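Local atomic coordinates of glutamine cyclotransferase (Tannerella forsythia, PDB entry 6QRO), a protein that probably catalyses, as a zinc-dependent glutaminyl cyclase of the M28 peptidase family, the cyclisation of N-terminal glutamine to pyroglutamate. Residues A62-L65 with D66-A70; V233-A236 with A237-G241. All blocks are in the same frame, centred on the assembly; numbering follows the deposited sequence.

Contact 1 of 2, residues A62-L65 with D66-A70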
loop_
_atom_site.group_PDB
_atom_site.type_symbol
_atom_site.label_atom_id
_atom_site.label_comp_id
_atom_site.label_asym_id
_atom_site.label_seq_id
_atom_site.Cartn_x
_atom_site.Cartn_y
_atom_site.Cartn_z
ATOM N N ALA A 62 -6.910 -12.455 0.358
ATOM C CA ALA A 62 -6.327 -13.534 1.154
ATOM C C ALA A 62 -6.229 -14.836 0.361
ATOM O O ALA A 62 -5.224 -15.555 0.450
ATOM C CB ALA A 62 -7.141 -13.727 2.424
ATOM N N GLY A 63 -7.257 -15.148 -0.429
ATOM C CA GLY A 63 -7.222 -16.360 -1.228
ATOM C C GLY A 63 -6.051 -16.388 -2.186
ATOM O O GLY A 63 -5.365 -17.405 -2.307
ATOM N N GLU A 64 -5.777 -15.256 -2.843
ATOM C CA GLU A 64 -4.656 -15.173 -3.778
ATOM C C GLU A 64 -3.326 -15.342 -3.069
ATOM O O GLU A 64 -2.402 -15.940 -3.627
ATOM C CB GLU A 64 -4.675 -13.846 -4.542
ATOM C CG GLU A 64 -5.749 -13.815 -5.605
ATOM C CD GLU A 64 -5.546 -14.887 -6.656
ATOM O OE1 GLU A 64 -4.488 -14.929 -7.296
ATOM O OE2 GLU A 64 -6.446 -15.723 -6.817
ATOM N N LEU A 65 -3.187 -14.769 -1.870
ATOM C CA LEU A 65 -1.951 -14.945 -1.112
ATOM C C LEU A 65 -1.711 -16.414 -0.810
ATOM O O LEU A 65 -0.574 -16.897 -0.876
ATOM C CB LEU A 65 -1.982 -14.152 0.199
ATOM C CG LEU A 65 -1.948 -12.632 0.111
ATOM C CD1 LEU A 65 -1.892 -12.042 1.508
ATOM C CD2 LEU A 65 -0.773 -12.190 -0.734
ATOM N N ASP A 66 -2.770 -17.120 -0.417
ATOM C CA ASP A 66 -2.667 -18.536 -0.101
ATOM C C ASP A 66 -2.360 -19.368 -1.346
ATOM O O ASP A 66 -1.605 -20.346 -1.267
ATOM C CB ASP A 66 -3.942 -18.982 0.607
ATOM C CG ASP A 66 -3.667 -20.011 1.675
ATOM O OD1 ASP A 66 -2.774 -20.847 1.471
ATOM O OD2 ASP A 66 -4.254 -19.905 2.771
ATOM N N ARG A 67 -2.966 -19.019 -2.495
ATOM C CA ARG A 67 -2.663 -19.727 -3.739
ATOM C C ARG A 67 -1.182 -19.697 -4.062
ATOM O O ARG A 67 -0.671 -20.623 -4.699
ATOM C CB ARG A 67 -3.390 -19.107 -4.935
ATOM C CG ARG A 67 -3.451 -20.040 -6.150
ATOM C CD ARG A 67 -4.101 -19.415 -7.379
ATOM N NE ARG A 67 -5.404 -18.802 -7.125
ATOM C CZ ARG A 67 -6.570 -19.387 -7.375
ATOM N NH1 ARG A 67 -6.611 -20.619 -7.877
ATOM N NH2 ARG A 67 -7.699 -18.747 -7.119
ATOM N N HIS A 68 -0.469 -18.662 -3.628
ATOM C CA HIS A 68 0.933 -18.504 -3.977
ATOM C C HIS A 68 1.859 -18.798 -2.797
ATOM O O HIS A 68 2.975 -18.286 -2.727
ATOM C CB HIS A 68 1.133 -17.109 -4.559
ATOM C CG HIS A 68 0.321 -16.894 -5.796
ATOM N ND1 HIS A 68 0.371 -17.754 -6.873
ATOM C CD2 HIS A 68 -0.631 -15.980 -6.091
ATOM C CE1 HIS A 68 -0.490 -17.355 -7.792
ATOM N NE2 HIS A 68 -1.113 -16.283 -7.342
ATOM N N GLY A 69 1.427 -19.673 -1.896
ATOM C CA GLY A 69 2.319 -20.283 -0.935
ATOM C C GLY A 69 2.426 -19.622 0.422
ATOM O O GLY A 69 3.134 -20.149 1.286
ATOM N N ALA A 70 1.752 -18.503 0.646
ATOM C CA ALA A 70 1.826 -17.849 1.940
ATOM C C ALA A 70 1.009 -18.618 2.975
ATOM O O ALA A 70 0.026 -19.294 2.660
ATOM C CB ALA A 70 1.322 -16.413 1.837
#

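Contact 2 of 2, residues V233-A236 with A237-G241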
loop_
_atom_site.group_PDB
_atom_site.type_symbol
_atom_site.label_atom_id
_atom_site.label_comp_id
_atom_site.label_asym_id
_atom_site.label_seq_id
_atom_site.Cartn_x
_atom_site.Cartn_y
_atom_site.Cartn_z
ATOM N N VAL A 233 16.676 1.280 -2.249
ATOM C CA VAL A 233 15.616 1.228 -3.253
ATOM C C VAL A 233 15.897 2.193 -4.396
ATOM O O VAL A 233 15.726 1.849 -5.575
ATOM C CB VAL A 233 14.256 1.493 -2.584
ATOM C CG1 VAL A 233 13.162 1.716 -3.630
ATOM C CG2 VAL A 233 13.891 0.320 -1.674
ATOM N N TRP A 234 16.310 3.420 -4.078
ATOM C CA TRP A 234 16.542 4.395 -5.138
ATOM C C TRP A 234 17.749 4.043 -5.990
ATOM O O TRP A 234 17.751 4.330 -7.190
ATOM C CB TRP A 234 16.686 5.804 -4.561
ATOM C CG TRP A 234 15.388 6.540 -4.646
ATOM C CD1 TRP A 234 15.126 7.648 -5.390
ATOM C CD2 TRP A 234 14.167 6.196 -3.987
ATOM N NE1 TRP A 234 13.815 8.021 -5.233
ATOM C CE2 TRP A 234 13.205 7.151 -4.370
ATOM C CE3 TRP A 234 13.796 5.186 -3.092
ATOM C CZ2 TRP A 234 11.891 7.126 -3.894
ATOM C CZ3 TRP A 234 12.499 5.158 -2.627
ATOM C CH2 TRP A 234 11.556 6.126 -3.034
ATOM N N THR A 235 18.780 3.442 -5.390
ATOM C CA THR A 235 19.951 3.042 -6.160
ATOM C C THR A 235 19.595 1.926 -7.135
ATOM O O THR A 235 19.868 2.021 -8.337
ATOM C CB THR A 235 21.059 2.603 -5.204
ATOM O OG1 THR A 235 21.377 3.680 -4.319
ATOM C CG2 THR A 235 22.305 2.191 -5.964
ATOM N N ALA A 236 18.956 0.869 -6.623
ATOM C CA ALA A 236 18.519 -0.240 -7.455
ATOM C C ALA A 236 17.589 0.237 -8.555
ATOM O O ALA A 236 17.615 -0.294 -9.669
ATOM C CB ALA A 236 17.843 -1.307 -6.598
ATOM N N ALA A 237 16.708 1.195 -8.250
ATOM C CA ALA A 237 15.806 1.692 -9.283
ATOM C C ALA A 237 16.581 2.346 -10.418
ATOM O O ALA A 237 16.282 2.123 -11.598
ATOM C CB ALA A 237 14.793 2.671 -8.685
ATOM N N ARG A 238 17.585 3.158 -10.095
ATOM C CA ARG A 238 18.343 3.792 -11.166
ATOM C C ARG A 238 19.197 2.759 -11.905
ATOM O O ARG A 238 19.292 2.794 -13.136
ATOM C CB ARG A 238 19.143 4.977 -10.604
ATOM C CG ARG A 238 20.007 5.738 -11.612
ATOM C CD ARG A 238 20.182 7.247 -11.250
ATOM N NE ARG A 238 18.927 8.033 -11.303
ATOM C CZ ARG A 238 18.259 8.522 -10.244
ATOM N NH1 ARG A 238 18.708 8.321 -9.005
ATOM N NH2 ARG A 238 17.127 9.221 -10.418
ATOM N N GLU A 239 19.776 1.798 -11.173
ATOM C CA GLU A 239 20.523 0.723 -11.817
ATOM C C GLU A 239 19.677 -0.028 -12.837
ATOM O O GLU A 239 20.206 -0.489 -13.857
ATOM C CB GLU A 239 21.069 -0.255 -10.782
ATOM C CG GLU A 239 22.291 0.236 -10.033
ATOM C CD GLU A 239 22.805 -0.804 -9.053
ATOM O OE1 GLU A 239 22.119 -1.839 -8.890
ATOM O OE2 GLU A 239 23.883 -0.595 -8.449
ATOM N N LEU A 240 18.380 -0.205 -12.569
ATOM C CA LEU A 240 17.518 -0.893 -13.523
ATOM C C LEU A 240 17.020 0.021 -14.629
ATOM O O LEU A 240 16.358 -0.459 -15.555
ATOM C CB LEU A 240 16.308 -1.499 -12.812
ATOM C CG LEU A 240 16.558 -2.550 -11.739
ATOM C CD1 LEU A 240 15.286 -2.756 -10.961
ATOM C CD2 LEU A 240 17.022 -3.858 -12.358
ATOM N N GLY A 241 17.325 1.313 -14.559
ATOM C CA GLY A 241 16.831 2.267 -15.529
ATOM C C GLY A 241 15.555 2.978 -15.128
ATOM O O GLY A 241 14.864 3.513 -16.003
#

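Contact 1 of 2, residues A62-L65 with D66-A70
A Schellman motif ends helix 52-67, and residues 62-65, in the C-terminal part of the helix, meet Asp66 to Ala70 chiefly through Leu65 and Glu64. Leu65 O accepts two N-H groups from opposite faces of its carbonyl plane: Ala70 N closes the 6→1 bond at 3.2 Å, while His68 N, shared weakly with Glu64 O, arrives well above the plane at 3.3 Å. Gly69 N completes the motif on Asp66 O. Gly69 suits the C-prime position because its phi of 94° would press a CB against the preceding carbonyl O. Beyond the cap, Ala70 CB lies 4.3 Å from Leu65 CB; a small apolar residue suits this buried turn, where Ala70 also touches Phe96. Upstream, the regular helix bonds Asp66 N to Ala62 O and Arg67 N to Gly63 O still hold.

The exposed Arg67 reaches back along the buried Glu64 to form a salt bridge. Its guanidinium comes side-on, with NE and NH2 both 3.3 Å from Glu64 OE2. They approach from the same face of the carboxylate, NE from 37° above its plane and NH2 nearly along the C-O axis. Arg67 gets there with CG anti to the backbone N (chi1 -162°) and a bend at chi3. Tyr37 OH makes weak hydrogen bonds to Glu64 OE1 and His68 NE2. Arg67 CB covers one face of the imidazole, and His68 ND1 is bonded to Gln150 OE1.

Apolar Leu65 suits the face turned to Val72 of strand 71-80 and Ile92 of strand 86-96, whereas Glu64 and His68 touch Leu143 and Arg147, respectively, of helix 132-151.

Contact 2 of 2, residues V233-A236 with A237-G241
Thr235 and Glu239, one turn apart near the C-terminal end of helix 227-239, which closes in a Schellman motif at Gly241, meet through a backbone bond and through side chains that run alongside each other. Glu239 N binds Thr235 O at 2.8 Å, nearly in line with the carbonyl. Beside it, Glu239 CG lies 3.5 Å from the same Thr235 O, and the extended chain carries OE2 to 4.1 Å from Thr235 CG2. The threonine methyl is presented there because it is anti to the backbone N, which leaves OG1 beside that nitrogen (chi1 -59°) to bond Glu231 O one turn back. Both polar residues suit this exposed side of the helix.

Three more i to i+4 bonds continue the spiral: Ala237 N to Val233 O, Arg238 N to Trp234 O and Leu240 N to Ala236 O. At the cap, Gly241 adopts a phi of 94° that a CB would obstruct, and Gly241 N bonds Arg238 O at 2.8 Å.

Farther out, Ala236 touches Asn311 and Val312 of helix 299-314, and Ala237 touches Thr308; such small side chains suit close helix packing. Val233 packs on Leu270 and Ile272 of strand 269-273, and Trp234 and Phe246 pack their rings edge-to-face. Leu240 also touches Asn311, while its CG lies 3.2 Å from Ala236 O.

Contacts 1 and 2 lie in series along one chain, their centres 29 Å apart and their nearest atoms about 19 Å, so they do not touch. Each is the C-terminal end of a different helix, 52-67 and 227-239, and in both a glycine at positive phi ends the helix. They belong to opposite margins of the same mixed six-stranded sheet: residues 62-70 pack on strands 71-80 and 86-96, whereas Val233 of contact 2 reaches strand 269-273, the other outermost strand. Both are away from the zinc site of Asp134, Asp167 and His288, and are thus structural packing at the periphery of the M28-type fold.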